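PDB 6HU8: transcriptional regulator ComR from Streptococcus vestibularis F0396, which probably binds DNA as a peptide-responsive regulator of the RNPP family, controlling competence in the ComRS signalling system of streptococci. Local coordinates for residues A205-L210 / L234-K239; F158-L163 / D200-A205; Q18-E23 / K57-S62; L9-E14 / A64-H69. All coordinates share one frame; numbering follows the deposited sequence.

Contact 1. Residues A205-L210 / L234-K239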
loop_
_atom_site.group_PDB
_atom_site.type_symbol
_atom_site.label_atom_id
_atom_site.label_comp_id
_atom_site.label_asym_id
_atom_site.label_seq_id
_atom_site.Cartn_x
_atom_site.Cartn_y
_atom_site.Cartn_z
ATOM N N ALA A 205 0.198 6.234 4.095
ATOM C CA ALA A 205 0.288 4.862 3.611
ATOM C C ALA A 205 1.145 4.050 4.559
ATOM O O ALA A 205 0.817 2.912 4.884
ATOM C CB ALA A 205 0.854 4.809 2.177
ATOM N N LEU A 206 2.248 4.631 5.008
ATOM C CA LEU A 206 3.128 3.924 5.939
ATOM C C LEU A 206 2.432 3.694 7.285
ATOM O O LEU A 206 2.540 2.609 7.897
ATOM C CB LEU A 206 4.431 4.707 6.126
ATOM C CG LEU A 206 5.422 4.170 7.159
ATOM C CD1 LEU A 206 6.010 2.838 6.715
ATOM C CD2 LEU A 206 6.521 5.193 7.466
ATOM N N PHE A 207 1.707 4.710 7.745
ATOM C CA PHE A 207 0.987 4.588 9.000
ATOM C C PHE A 207 -0.037 3.449 8.920
ATOM O O PHE A 207 -0.153 2.639 9.839
ATOM C CB PHE A 207 0.292 5.903 9.361
ATOM C CG PHE A 207 -0.438 5.850 10.667
ATOM C CD1 PHE A 207 0.233 6.090 11.850
ATOM C CD2 PHE A 207 -1.788 5.535 10.713
ATOM C CE1 PHE A 207 -0.434 6.027 13.074
ATOM C CE2 PHE A 207 -2.460 5.460 11.919
ATOM C CZ PHE A 207 -1.783 5.700 13.105
ATOM N N ASN A 208 -0.773 3.385 7.815
ATOM C CA ASN A 208 -1.805 2.365 7.661
ATOM C C ASN A 208 -1.217 0.952 7.546
ATOM O O ASN A 208 -1.818 -0.022 8.004
ATOM C CB ASN A 208 -2.669 2.691 6.439
ATOM C CG ASN A 208 -3.643 3.817 6.712
ATOM O OD1 ASN A 208 -4.078 3.998 7.851
ATOM N ND2 ASN A 208 -3.992 4.581 5.679
ATOM N N ASP A 209 -0.043 0.837 6.931
ATOM C CA ASP A 209 0.656 -0.444 6.924
ATOM C C ASP A 209 1.107 -0.836 8.324
ATOM O O ASP A 209 1.030 -1.991 8.706
ATOM C CB ASP A 209 1.866 -0.395 6.007
ATOM C CG ASP A 209 1.491 -0.551 4.556
ATOM O OD1 ASP A 209 0.283 -0.649 4.261
ATOM O OD2 ASP A 209 2.410 -0.573 3.726
ATOM N N LEU A 210 1.616 0.127 9.071
ATOM C CA LEU A 210 2.015 -0.142 10.452
ATOM C C LEU A 210 0.803 -0.552 11.295
ATOM O O LEU A 210 0.892 -1.467 12.125
ATOM C CB LEU A 210 2.708 1.084 11.033
ATOM C CG LEU A 210 4.123 1.317 10.502
ATOM C CD1 LEU A 210 4.598 2.703 10.850
ATOM C CD2 LEU A 210 5.055 0.278 11.074
ATOM N N LEU A 234 3.929 5.978 16.456
ATOM C CA LEU A 234 3.979 7.247 17.163
ATOM C C LEU A 234 4.983 8.188 16.492
ATOM O O LEU A 234 4.761 9.404 16.424
ATOM C CB LEU A 234 4.337 7.031 18.644
ATOM C CG LEU A 234 3.300 6.305 19.509
ATOM C CD1 LEU A 234 3.755 6.218 20.957
ATOM C CD2 LEU A 234 1.951 6.996 19.432
ATOM N N ALA A 235 6.083 7.633 15.991
ATOM C CA ALA A 235 7.070 8.442 15.255
ATOM C C ALA A 235 6.491 9.043 13.977
ATOM O O ALA A 235 6.785 10.199 13.638
ATOM C CB ALA A 235 8.300 7.614 14.924
ATOM N N VAL A 236 5.665 8.282 13.262
ATOM C CA VAL A 236 5.026 8.827 12.056
ATOM C C VAL A 236 4.036 9.929 12.421
ATOM O O VAL A 236 4.022 10.995 11.793
ATOM C CB VAL A 236 4.303 7.749 11.247
ATOM C CG1 VAL A 236 3.525 8.379 10.101
ATOM C CG2 VAL A 236 5.297 6.721 10.722
ATOM N N ILE A 237 3.220 9.679 13.444
ATOM C CA ILE A 237 2.272 10.683 13.930
ATOM C C ILE A 237 3.004 11.972 14.315
ATOM O O ILE A 237 2.568 13.072 13.974
ATOM C CB ILE A 237 1.462 10.163 15.138
ATOM C CG1 ILE A 237 0.405 9.150 14.672
ATOM C CG2 ILE A 237 0.803 11.331 15.899
ATOM C CD1 ILE A 237 -0.233 8.351 15.798
ATOM N N GLU A 238 4.137 11.820 14.992
ATOM C CA GLU A 238 4.952 12.964 15.386
ATOM C C GLU A 238 5.455 13.767 14.188
ATOM O O GLU A 238 5.432 15.006 14.213
ATOM C CB GLU A 238 6.143 12.506 16.225
ATOM C CG GLU A 238 6.977 13.660 16.762
ATOM C CD GLU A 238 6.163 14.603 17.628
ATOM O OE1 GLU A 238 5.532 14.126 18.600
ATOM O OE2 GLU A 238 6.143 15.817 17.333
ATOM N N LYS A 239 5.898 13.066 13.144
ATOM C CA LYS A 239 6.494 13.716 11.987
ATOM C C LYS A 239 5.460 14.553 11.248
ATOM O O LYS A 239 5.725 15.694 10.858
ATOM C CB LYS A 239 7.112 12.682 11.044
ATOM C CG LYS A 239 8.566 12.967 10.660
ATOM C CD LYS A 239 8.697 14.228 9.833
ATOM C CE LYS A 239 10.160 14.632 9.662
ATOM N NZ LYS A 239 10.946 13.549 9.001
#
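F207, V236 and I237 carry this contact, and all of its cross-segment chemistry is apolar. F207 reaches over with CG anti to the backbone N (chi1 -178°). I237 CD1 and V236 CG1 approach its ring obliquely. The ring atom F207 CE1 is 3.6 Å from I237 CD1 and equally near I237 CG1. I237 starts off along the flank of its helix, but its end swings in to meet the ring. Closer to the backbone, F207 CB packs on V236 CG1 at 4.1 Å.

V236 splits its two methyls between two groups of partners. CG1 faces the F207 side. CG2 goes to the leucines: V236 CG2 lies 3.8 Å from L206 CD2 and 4.1 Å from L210 CD1. L206 and L210 sit one turn apart, so the valine methyl touches both rather than a single side chain.

The helices that meet here, 200-219 and 226-240, follow each other in the chain and run nearly antiparallel. The directions of their short segments differ by 158°. This is the antiparallel helix pairing of a TPR-type solenoid, as expected in the tetratricopeptide region of ComR. F207 and V236 are the nearest backbone pair.

The backbone bonds stay within each helix, from D209 N to A205 O and from E238 N to L234 O. K239 NZ bonds to I196 O. Other apolar groups close round the same core: the F207 ring meets that of Y245, and V249 of helix 246-261 touches both F207 and I237.

Contact 2. Residues F158-L163 / D200-A205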
loop_
_atom_site.group_PDB
_atom_site.type_symbol
_atom_site.label_atom_id
_atom_site.label_comp_id
_atom_site.label_asym_id
_atom_site.label_seq_id
_atom_site.Cartn_x
_atom_site.Cartn_y
_atom_site.Cartn_z
ATOM N N PHE A 158 10.934 1.487 0.131
ATOM C CA PHE A 158 9.567 1.388 -0.394
ATOM C C PHE A 158 9.039 2.746 -0.837
ATOM O O PHE A 158 9.204 3.722 -0.123
ATOM C CB PHE A 158 8.606 0.826 0.673
ATOM C CG PHE A 158 8.897 -0.591 1.101
ATOM C CD1 PHE A 158 9.319 -1.537 0.187
ATOM C CD2 PHE A 158 8.736 -0.967 2.427
ATOM C CE1 PHE A 158 9.583 -2.836 0.580
ATOM C CE2 PHE A 158 8.991 -2.272 2.832
ATOM C CZ PHE A 158 9.415 -3.207 1.902
ATOM N N SER A 159 8.387 2.787 -1.995
ATOM C CA SER A 159 7.657 3.959 -2.448
ATOM C C SER A 159 6.237 3.931 -1.902
ATOM O O SER A 159 5.819 2.951 -1.283
ATOM C CB SER A 159 7.607 4.006 -3.974
ATOM O OG SER A 159 6.915 2.857 -4.475
ATOM N N THR A 160 5.475 4.978 -2.187
ATOM C CA THR A 160 4.076 5.001 -1.786
ATOM C C THR A 160 3.329 3.862 -2.457
ATOM O O THR A 160 2.604 3.129 -1.774
ATOM C CB THR A 160 3.396 6.341 -2.114
ATOM O OG1 THR A 160 4.121 7.397 -1.485
ATOM C CG2 THR A 160 1.968 6.353 -1.582
ATOM N N ASN A 161 3.520 3.668 -3.768
ATOM C CA ASN A 161 2.883 2.528 -4.432
ATOM C C ASN A 161 3.298 1.201 -3.790
ATOM O O ASN A 161 2.460 0.310 -3.611
ATOM C CB ASN A 161 3.203 2.472 -5.944
ATOM C CG ASN A 161 2.517 3.567 -6.727
ATOM O OD1 ASN A 161 1.576 4.203 -6.246
ATOM N ND2 ASN A 161 2.980 3.790 -7.951
ATOM N N ASP A 162 4.581 1.062 -3.460
ATOM C CA ASP A 162 5.057 -0.154 -2.777
ATOM C C ASP A 162 4.304 -0.384 -1.462
ATOM O O ASP A 162 3.881 -1.511 -1.150
ATOM C CB ASP A 162 6.556 -0.074 -2.469
ATOM C CG ASP A 162 7.419 -0.090 -3.710
ATOM O OD1 ASP A 162 6.951 -0.565 -4.770
ATOM O OD2 ASP A 162 8.579 0.371 -3.609
ATOM N N LEU A 163 4.154 0.694 -0.689
ATOM C CA LEU A 163 3.457 0.637 0.596
ATOM C C LEU A 163 2.017 0.208 0.413
ATOM O O LEU A 163 1.464 -0.489 1.264
ATOM C CB LEU A 163 3.509 1.989 1.310
ATOM C CG LEU A 163 4.882 2.395 1.845
ATOM C CD1 LEU A 163 4.756 3.697 2.592
ATOM C CD2 LEU A 163 5.475 1.327 2.748
ATOM N N ASP A 200 3.068 13.743 3.767
ATOM C CA ASP A 200 1.897 13.204 4.453
ATOM C C ASP A 200 1.288 12.010 3.711
ATOM O O ASP A 200 0.903 11.035 4.343
ATOM C CB ASP A 200 0.841 14.294 4.641
ATOM C CG ASP A 200 1.253 15.340 5.678
ATOM O OD1 ASP A 200 2.286 15.162 6.365
ATOM O OD2 ASP A 200 0.516 16.335 5.814
ATOM N N ALA A 201 1.199 12.093 2.383
ATOM C CA ALA A 201 0.663 10.988 1.593
ATOM C C ALA A 201 1.435 9.708 1.881
ATOM O O ALA A 201 0.840 8.646 2.127
ATOM C CB ALA A 201 0.713 11.312 0.114
ATOM N N TYR A 202 2.763 9.816 1.869
ATOM C CA TYR A 202 3.621 8.663 2.115
ATOM C C TYR A 202 3.444 8.174 3.548
ATOM O O TYR A 202 3.323 6.960 3.814
ATOM C CB TYR A 202 5.094 9.010 1.849
ATOM C CG TYR A 202 6.033 7.830 2.044
ATOM C CD1 TYR A 202 6.321 6.960 0.997
ATOM C CD2 TYR A 202 6.622 7.581 3.277
ATOM C CE1 TYR A 202 7.177 5.888 1.172
ATOM C CE2 TYR A 202 7.471 6.510 3.460
ATOM C CZ TYR A 202 7.744 5.667 2.407
ATOM O OH TYR A 202 8.587 4.589 2.590
ATOM N N ASN A 203 3.422 9.120 4.479
ATOM C CA ASN A 203 3.312 8.772 5.886
ATOM C C ASN A 203 1.952 8.173 6.210
ATOM O O ASN A 203 1.847 7.336 7.099
ATOM C CB ASN A 203 3.580 9.984 6.763
ATOM C CG ASN A 203 5.022 10.419 6.709
ATOM O OD1 ASN A 203 5.885 9.670 6.254
ATOM N ND2 ASN A 203 5.297 11.629 7.166
ATOM N N ILE A 204 0.909 8.580 5.492
ATOM C CA ILE A 204 -0.397 7.969 5.726
ATOM C C ILE A 204 -0.398 6.505 5.256
ATOM O O ILE A 204 -0.927 5.634 5.945
ATOM C CB ILE A 204 -1.514 8.755 5.042
ATOM C CG1 ILE A 204 -1.713 10.077 5.793
ATOM C CG2 ILE A 204 -2.803 7.988 5.084
ATOM C CD1 ILE A 204 -2.946 10.860 5.390
ATOM N N ALA A 205 0.198 6.234 4.095
ATOM C CA ALA A 205 0.288 4.862 3.611
ATOM C C ALA A 205 1.145 4.050 4.559
ATOM O O ALA A 205 0.817 2.912 4.884
ATOM C CB ALA A 205 0.854 4.809 2.177
#
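Y202 and L163 have the largest buried areas here, with T160 next. L163 CD1 sits over one face of the Y202 ring, 3.7 Å from its centroid and 20° off the ring normal. This is a CH-pi contact, and the methyl is displaced toward the rim. The two side chains cross at about a right angle. CG of Y202 is anti to the backbone N (chi1 -178°), and the ring reaches across to the start of the other helix.

The phenol donates from Y202 OH to F158 O at 2.9 Å. The donor is tilted 34° from the carbonyl plane, while F158 O lies near the plane of the ring. T160 meets the ring edge, with T160 OG1 3.3 Å from Y202 CD1. Nearer the backbone, L163 CB packs on A205 CB at 4.0 Å.

S159 and D162 form a capping box at the start of helix 160-173. S159 N bonds to D162 OD2, and D162 N bonds to S159 OG. F158, whose carbonyl Y202 holds, directly precedes the N-cap S159.

The contact joins helix 160-173 to helix 200-219 in the tetratricopeptide region. Helix 181-192 and helix 139-152 pack on F158, and I86 of helix 76-87 touches T160.

Contact 3. Residues Q18-E23 / K57-S62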
loop_
_atom_site.group_PDB
_atom_site.type_symbol
_atom_site.label_atom_id
_atom_site.label_comp_id
_atom_site.label_asym_id
_atom_site.label_seq_id
_atom_site.Cartn_x
_atom_site.Cartn_y
_atom_site.Cartn_z
ATOM N N GLN A 18 16.485 -8.854 -31.823
ATOM C CA GLN A 18 17.723 -9.262 -31.149
ATOM C C GLN A 18 17.703 -10.744 -30.750
ATOM O O GLN A 18 18.590 -11.203 -30.023
ATOM C CB GLN A 18 17.981 -8.398 -29.900
ATOM C CG GLN A 18 18.054 -6.870 -30.174
ATOM C CD GLN A 18 18.475 -6.068 -28.959
ATOM O OE1 GLN A 18 19.094 -6.600 -28.031
ATOM N NE2 GLN A 18 18.144 -4.777 -28.950
ATOM N N GLN A 19 16.681 -11.466 -31.211
ATOM C CA GLN A 19 16.514 -12.896 -30.916
ATOM C C GLN A 19 16.603 -13.150 -29.418
ATOM O O GLN A 19 17.257 -14.087 -28.945
ATOM C CB GLN A 19 17.542 -13.717 -31.698
ATOM C CG GLN A 19 17.403 -13.512 -33.206
ATOM C CD GLN A 19 18.368 -14.353 -34.036
ATOM O OE1 GLN A 19 19.446 -14.729 -33.575
ATOM N NE2 GLN A 19 17.977 -14.645 -35.276
ATOM N N MET A 20 15.915 -12.291 -28.673
ATOM C CA MET A 20 15.946 -12.316 -27.221
ATOM C C MET A 20 14.615 -12.843 -26.690
ATOM O O MET A 20 13.552 -12.308 -27.013
ATOM C CB MET A 20 16.230 -10.913 -26.668
ATOM C CG MET A 20 16.514 -10.886 -25.170
ATOM S SD MET A 20 16.682 -9.234 -24.414
ATOM C CE MET A 20 18.320 -8.744 -24.982
ATOM N N SER A 21 14.662 -13.908 -25.894
ATOM C CA SER A 21 13.441 -14.449 -25.309
ATOM C C SER A 21 12.964 -13.522 -24.201
ATOM O O SER A 21 13.728 -12.690 -23.720
ATOM C CB SER A 21 13.676 -15.843 -24.760
ATOM O OG SER A 21 14.346 -15.746 -23.525
ATOM N N ARG A 22 11.700 -13.647 -23.809
ATOM C CA ARG A 22 11.171 -12.845 -22.706
ATOM C C ARG A 22 11.907 -13.123 -21.416
ATOM O O ARG A 22 12.209 -12.190 -20.662
ATOM C CB ARG A 22 9.677 -13.096 -22.508
ATOM C CG ARG A 22 8.868 -12.661 -23.712
ATOM C CD ARG A 22 7.420 -12.558 -23.349
ATOM N NE ARG A 22 6.636 -11.937 -24.411
ATOM C CZ ARG A 22 5.961 -12.605 -25.337
ATOM N NH1 ARG A 22 5.969 -13.936 -25.341
ATOM N NH2 ARG A 22 5.272 -11.936 -26.255
ATOM N N GLU A 23 12.195 -14.401 -21.138
ATOM C CA GLU A 23 12.879 -14.738 -19.888
ATOM C C GLU A 23 14.268 -14.091 -19.857
ATOM O O GLU A 23 14.711 -13.633 -18.801
ATOM C CB GLU A 23 13.000 -16.268 -19.693
ATOM C CG GLU A 23 11.721 -16.940 -19.188
ATOM C CD GLU A 23 10.636 -17.046 -20.250
ATOM O OE1 GLU A 23 10.975 -16.942 -21.449
ATOM O OE2 GLU A 23 9.441 -17.238 -19.889
ATOM N N LYS A 57 17.222 -0.348 -21.288
ATOM C CA LYS A 57 18.579 -0.749 -20.931
ATOM C C LYS A 57 18.898 -2.165 -21.449
ATOM O O LYS A 57 19.979 -2.407 -21.966
ATOM C CB LYS A 57 18.790 -0.682 -19.420
ATOM C CG LYS A 57 20.247 -0.839 -19.012
ATOM C CD LYS A 57 20.411 -1.024 -17.522
ATOM C CE LYS A 57 21.883 -1.191 -17.149
ATOM N NZ LYS A 57 22.156 -0.746 -15.745
ATOM N N ARG A 58 17.949 -3.089 -21.327
ATOM C CA ARG A 58 18.189 -4.481 -21.736
ATOM C C ARG A 58 18.351 -4.594 -23.251
ATOM O O ARG A 58 19.069 -5.466 -23.744
ATOM C CB ARG A 58 17.046 -5.379 -21.261
ATOM C CG ARG A 58 16.907 -5.512 -19.747
ATOM C CD ARG A 58 18.001 -6.366 -19.094
ATOM N NE ARG A 58 18.038 -7.730 -19.634
ATOM C CZ ARG A 58 19.125 -8.305 -20.147
ATOM N NH1 ARG A 58 20.276 -7.648 -20.173
ATOM N NH2 ARG A 58 19.063 -9.548 -20.625
ATOM N N LEU A 59 17.685 -3.709 -23.994
ATOM C CA LEU A 59 17.754 -3.726 -25.462
ATOM C C LEU A 59 18.821 -2.798 -26.042
ATOM O O LEU A 59 18.977 -2.731 -27.253
ATOM C CB LEU A 59 16.397 -3.357 -26.062
ATOM C CG LEU A 59 15.260 -4.343 -25.778
ATOM C CD1 LEU A 59 13.935 -3.796 -26.292
ATOM C CD2 LEU A 59 15.556 -5.776 -26.319
ATOM N N GLY A 60 19.541 -2.084 -25.179
ATOM C CA GLY A 60 20.622 -1.217 -25.616
ATOM C C GLY A 60 20.115 0.003 -26.374
ATOM O O GLY A 60 20.808 0.538 -27.234
ATOM N N LYS A 61 18.890 0.417 -26.057
ATOM C CA LYS A 61 18.234 1.556 -26.708
ATOM C C LYS A 61 18.025 2.705 -25.732
ATOM O O LYS A 61 18.134 2.527 -24.510
ATOM C CB LYS A 61 16.885 1.124 -27.287
ATOM C CG LYS A 61 17.003 0.030 -28.322
ATOM C CD LYS A 61 17.709 0.565 -29.562
ATOM C CE LYS A 61 17.623 -0.386 -30.724
ATOM N NZ LYS A 61 18.286 0.217 -31.905
ATOM N N SER A 62 17.709 3.888 -26.245
ATOM C CA SER A 62 17.225 4.930 -25.337
ATOM C C SER A 62 15.706 4.844 -25.326
ATOM O O SER A 62 15.108 4.318 -26.267
ATOM C CB SER A 62 17.695 6.323 -25.755
ATOM O OG SER A 62 16.763 6.928 -26.634
HETATM O O HOH W 1 20.522 -5.640 -26.027
#
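Q18 and M20 meet R58 and L59 where two chain turns come together. Q18 is the first residue to leave helix 3-17, and Q19 has positive phi in the Schellman motif that ends it. G60 is the first residue to leave helix 49-59; its phi is positive and it closes a second Schellman motif. Q18 and L59 are the nearest backbone pair, with CA atoms 7.9 Å apart.

The Q18 side chain is extended beyond CG and brings its amide to the end of helix 49-59. Q18 NE2 donates to L59 O at 2.8 Å, with an N-H...O angle of 159°. The acceptor lies near the plane of the amide. Q18 NE2 also bonds to E14 OE1, so two acceptors hold this nitrogen. The other amide atom is linked through a water, which donates to Q18 OE1 at 2.6 Å and to R58 O at 2.7 Å. One amide thus engages two successive carbonyls.

M20 fills in beside the amide. Its chain bends at chi3 (-75°), and M20 CE lies 3.6 Å from R58 O. Its apolar contact is M20 SD on L59 CD2, at 4.1 Å. The R58 guanidinium is held by carbonyls beyond the contact, through R58 NE to L25 O and R58 NH2 to V24 O.

In the helix-turn-helix region the contact ties the link between helices 3-17 and 22-26 to the end of helix 49-59. L25 of helix 22-26 touches both M20 and L59, and E14 of helix 3-17 packs on L59.

Contact 4. Residues L9-E14 / A64-H69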
loop_
_atom_site.group_PDB
_atom_site.type_symbol
_atom_site.label_atom_id
_atom_site.label_comp_id
_atom_site.label_asym_id
_atom_site.label_seq_id
_atom_site.Cartn_x
_atom_site.Cartn_y
_atom_site.Cartn_z
ATOM N N LEU A 9 4.232 -3.095 -29.474
ATOM C CA LEU A 9 4.763 -3.713 -30.689
ATOM C C LEU A 9 6.198 -3.262 -30.983
ATOM O O LEU A 9 6.995 -4.037 -31.487
ATOM C CB LEU A 9 3.859 -3.407 -31.881
ATOM C CG LEU A 9 4.304 -3.934 -33.241
ATOM C CD1 LEU A 9 4.244 -5.480 -33.306
ATOM C CD2 LEU A 9 3.464 -3.283 -34.333
ATOM N N ARG A 10 6.543 -2.023 -30.648
ATOM C CA ARG A 10 7.926 -1.573 -30.841
ATOM C C ARG A 10 8.884 -2.333 -29.944
ATOM O O ARG A 10 9.971 -2.726 -30.360
ATOM C CB ARG A 10 8.055 -0.075 -30.577
ATOM C CG ARG A 10 7.792 0.760 -31.805
ATOM C CD ARG A 10 7.941 2.229 -31.511
ATOM N NE ARG A 10 6.894 3.006 -32.173
ATOM C CZ ARG A 10 5.869 3.582 -31.547
ATOM N NH1 ARG A 10 4.975 4.267 -32.251
ATOM N NH2 ARG A 10 5.740 3.493 -30.220
ATOM N N ILE A 11 8.471 -2.533 -28.700
ATOM C CA ILE A 11 9.260 -3.296 -27.758
ATOM C C ILE A 11 9.412 -4.732 -28.236
ATOM O O ILE A 11 10.520 -5.288 -28.250
ATOM C CB ILE A 11 8.618 -3.278 -26.362
ATOM C CG1 ILE A 11 8.752 -1.881 -25.733
ATOM C CG2 ILE A 11 9.250 -4.335 -25.482
ATOM C CD1 ILE A 11 7.880 -1.682 -24.480
ATOM N N LYS A 12 8.287 -5.329 -28.614
ATOM C CA LYS A 12 8.276 -6.708 -29.063
ATOM C C LYS A 12 9.111 -6.897 -30.329
ATOM O O LYS A 12 9.841 -7.894 -30.453
ATOM C CB LYS A 12 6.840 -7.180 -29.308
ATOM C CG LYS A 12 6.730 -8.645 -29.740
ATOM C CD LYS A 12 5.295 -9.128 -29.606
ATOM C CE LYS A 12 4.704 -9.553 -30.939
ATOM N NZ LYS A 12 5.072 -10.955 -31.293
ATOM N N THR A 13 9.001 -5.958 -31.268
ATOM C CA THR A 13 9.734 -6.082 -32.527
ATOM C C THR A 13 11.235 -6.016 -32.285
ATOM O O THR A 13 11.995 -6.795 -32.862
ATOM C CB THR A 13 9.317 -5.003 -33.544
ATOM O OG1 THR A 13 7.957 -5.223 -33.921
ATOM C CG2 THR A 13 10.176 -5.077 -34.796
ATOM N N GLU A 14 11.662 -5.127 -31.404
ATOM C CA GLU A 14 13.093 -4.979 -31.145
ATOM C C GLU A 14 13.663 -6.167 -30.362
ATOM O O GLU A 14 14.783 -6.620 -30.633
ATOM C CB GLU A 14 13.365 -3.682 -30.393
ATOM C CG GLU A 14 14.828 -3.436 -30.104
ATOM C CD GLU A 14 15.637 -3.215 -31.370
ATOM O OE1 GLU A 14 16.790 -3.698 -31.427
ATOM O OE2 GLU A 14 15.118 -2.557 -32.304
ATOM N N ALA A 64 13.432 7.105 -25.635
ATOM C CA ALA A 64 12.920 7.820 -26.793
ATOM C C ALA A 64 12.854 6.916 -28.041
ATOM O O ALA A 64 11.898 6.998 -28.819
ATOM C CB ALA A 64 13.772 9.039 -27.060
ATOM N N ASP A 65 13.850 6.043 -28.218
ATOM C CA ASP A 65 13.860 5.105 -29.357
ATOM C C ASP A 65 12.618 4.227 -29.359
ATOM O O ASP A 65 11.968 4.052 -30.382
ATOM C CB ASP A 65 15.090 4.178 -29.339
ATOM C CG ASP A 65 16.409 4.928 -29.486
ATOM O OD1 ASP A 65 16.376 6.134 -29.818
ATOM O OD2 ASP A 65 17.483 4.291 -29.277
ATOM N N LEU A 66 12.307 3.648 -28.205
ATOM C CA LEU A 66 11.214 2.691 -28.109
ATOM C C LEU A 66 9.867 3.385 -28.247
ATOM O O LEU A 66 8.861 2.763 -28.587
ATOM C CB LEU A 66 11.269 1.946 -26.775
ATOM C CG LEU A 66 12.383 0.921 -26.612
ATOM C CD1 LEU A 66 12.287 0.292 -25.243
ATOM C CD2 LEU A 66 12.328 -0.140 -27.715
ATOM N N LEU A 67 9.835 4.673 -27.947
ATOM C CA LEU A 67 8.568 5.386 -27.968
ATOM C C LEU A 67 8.230 5.942 -29.348
ATOM O O LEU A 67 7.055 6.130 -29.655
ATOM C CB LEU A 67 8.571 6.528 -26.952
ATOM C CG LEU A 67 8.654 6.154 -25.478
ATOM C CD1 LEU A 67 8.851 7.428 -24.641
ATOM C CD2 LEU A 67 7.392 5.406 -25.082
ATOM N N ASP A 68 9.252 6.184 -30.174
ATOM C CA ASP A 68 9.087 6.999 -31.387
ATOM C C ASP A 68 8.448 8.321 -30.978
ATOM O O ASP A 68 9.056 9.105 -30.239
ATOM C CB ASP A 68 8.249 6.282 -32.440
ATOM C CG ASP A 68 8.758 6.515 -33.857
ATOM O OD1 ASP A 68 9.287 7.609 -34.126
ATOM O OD2 ASP A 68 8.621 5.600 -34.696
ATOM N N HIS A 69 7.211 8.566 -31.397
ATOM C CA HIS A 69 6.555 9.812 -30.993
ATOM C C HIS A 69 5.587 9.620 -29.824
ATOM O O HIS A 69 5.095 10.605 -29.259
ATOM C CB HIS A 69 5.815 10.441 -32.176
ATOM C CG HIS A 69 6.676 10.640 -33.387
ATOM N ND1 HIS A 69 6.156 10.709 -34.664
ATOM C CD2 HIS A 69 8.016 10.781 -33.517
ATOM C CE1 HIS A 69 7.142 10.881 -35.530
ATOM N NE2 HIS A 69 8.281 10.927 -34.858
HETATM O O HOH W 2 7.069 3.165 -35.015
#
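R10 lies over the end of helix 63-67, and its whole side chain takes part. R10 CD is 3.1 Å from L66 O. The chain bends at chi3 (-139°), which places NE. L67 O and D68 CB lie over one face of the guanidinium, 3.0 and 3.4 Å above its plane. R10 NH2 is near L67 O, but the angle is too poor for a hydrogen bond; its salt bridge is with D70.

R10 NE is linked to D68 through a water. The water accepts from R10 NE at 2.9 Å, near the guanidinium plane, and donates to D68 OD2 at 2.9 Å. R10 NE and D68 OD2 are 4.0 Å apart, and the two charged planes stand 78° apart. The opposite charges form no salt bridge, but may add a weak attraction.

I11, the next residue, is buried. I11 CG1 meets L66 CD1 at 4.2 Å, the side chains crossing at about a right angle.

The contact packs helix 3-17 against helix 63-67 at the edge of the helix-turn-helix region. I55 of helix 49-59 touches both I11 and L66, and L37 and I40 of helix 34-41 also pack on I11.

Contacts 1 and 2 belong to the tetratricopeptide region, and contacts 3 and 4 to the helix-turn-helix end. Contacts 1 and 2 share helix 200-219, which packs on helix 226-240 in one and on helix 160-173 in the other. Contact 1 is fully buried and apolar. Contact 2 is partly buried and adds a tyrosine bond to a carbonyl. Contacts 3 and 4 are also partly buried, and each brings in a bridging water. Their centres are about 11 Å apart, and L59 joins them by touching E14 and L66. The centres of contacts 1 and 3 are about 41 Å apart, on opposite sides of the chain's centre.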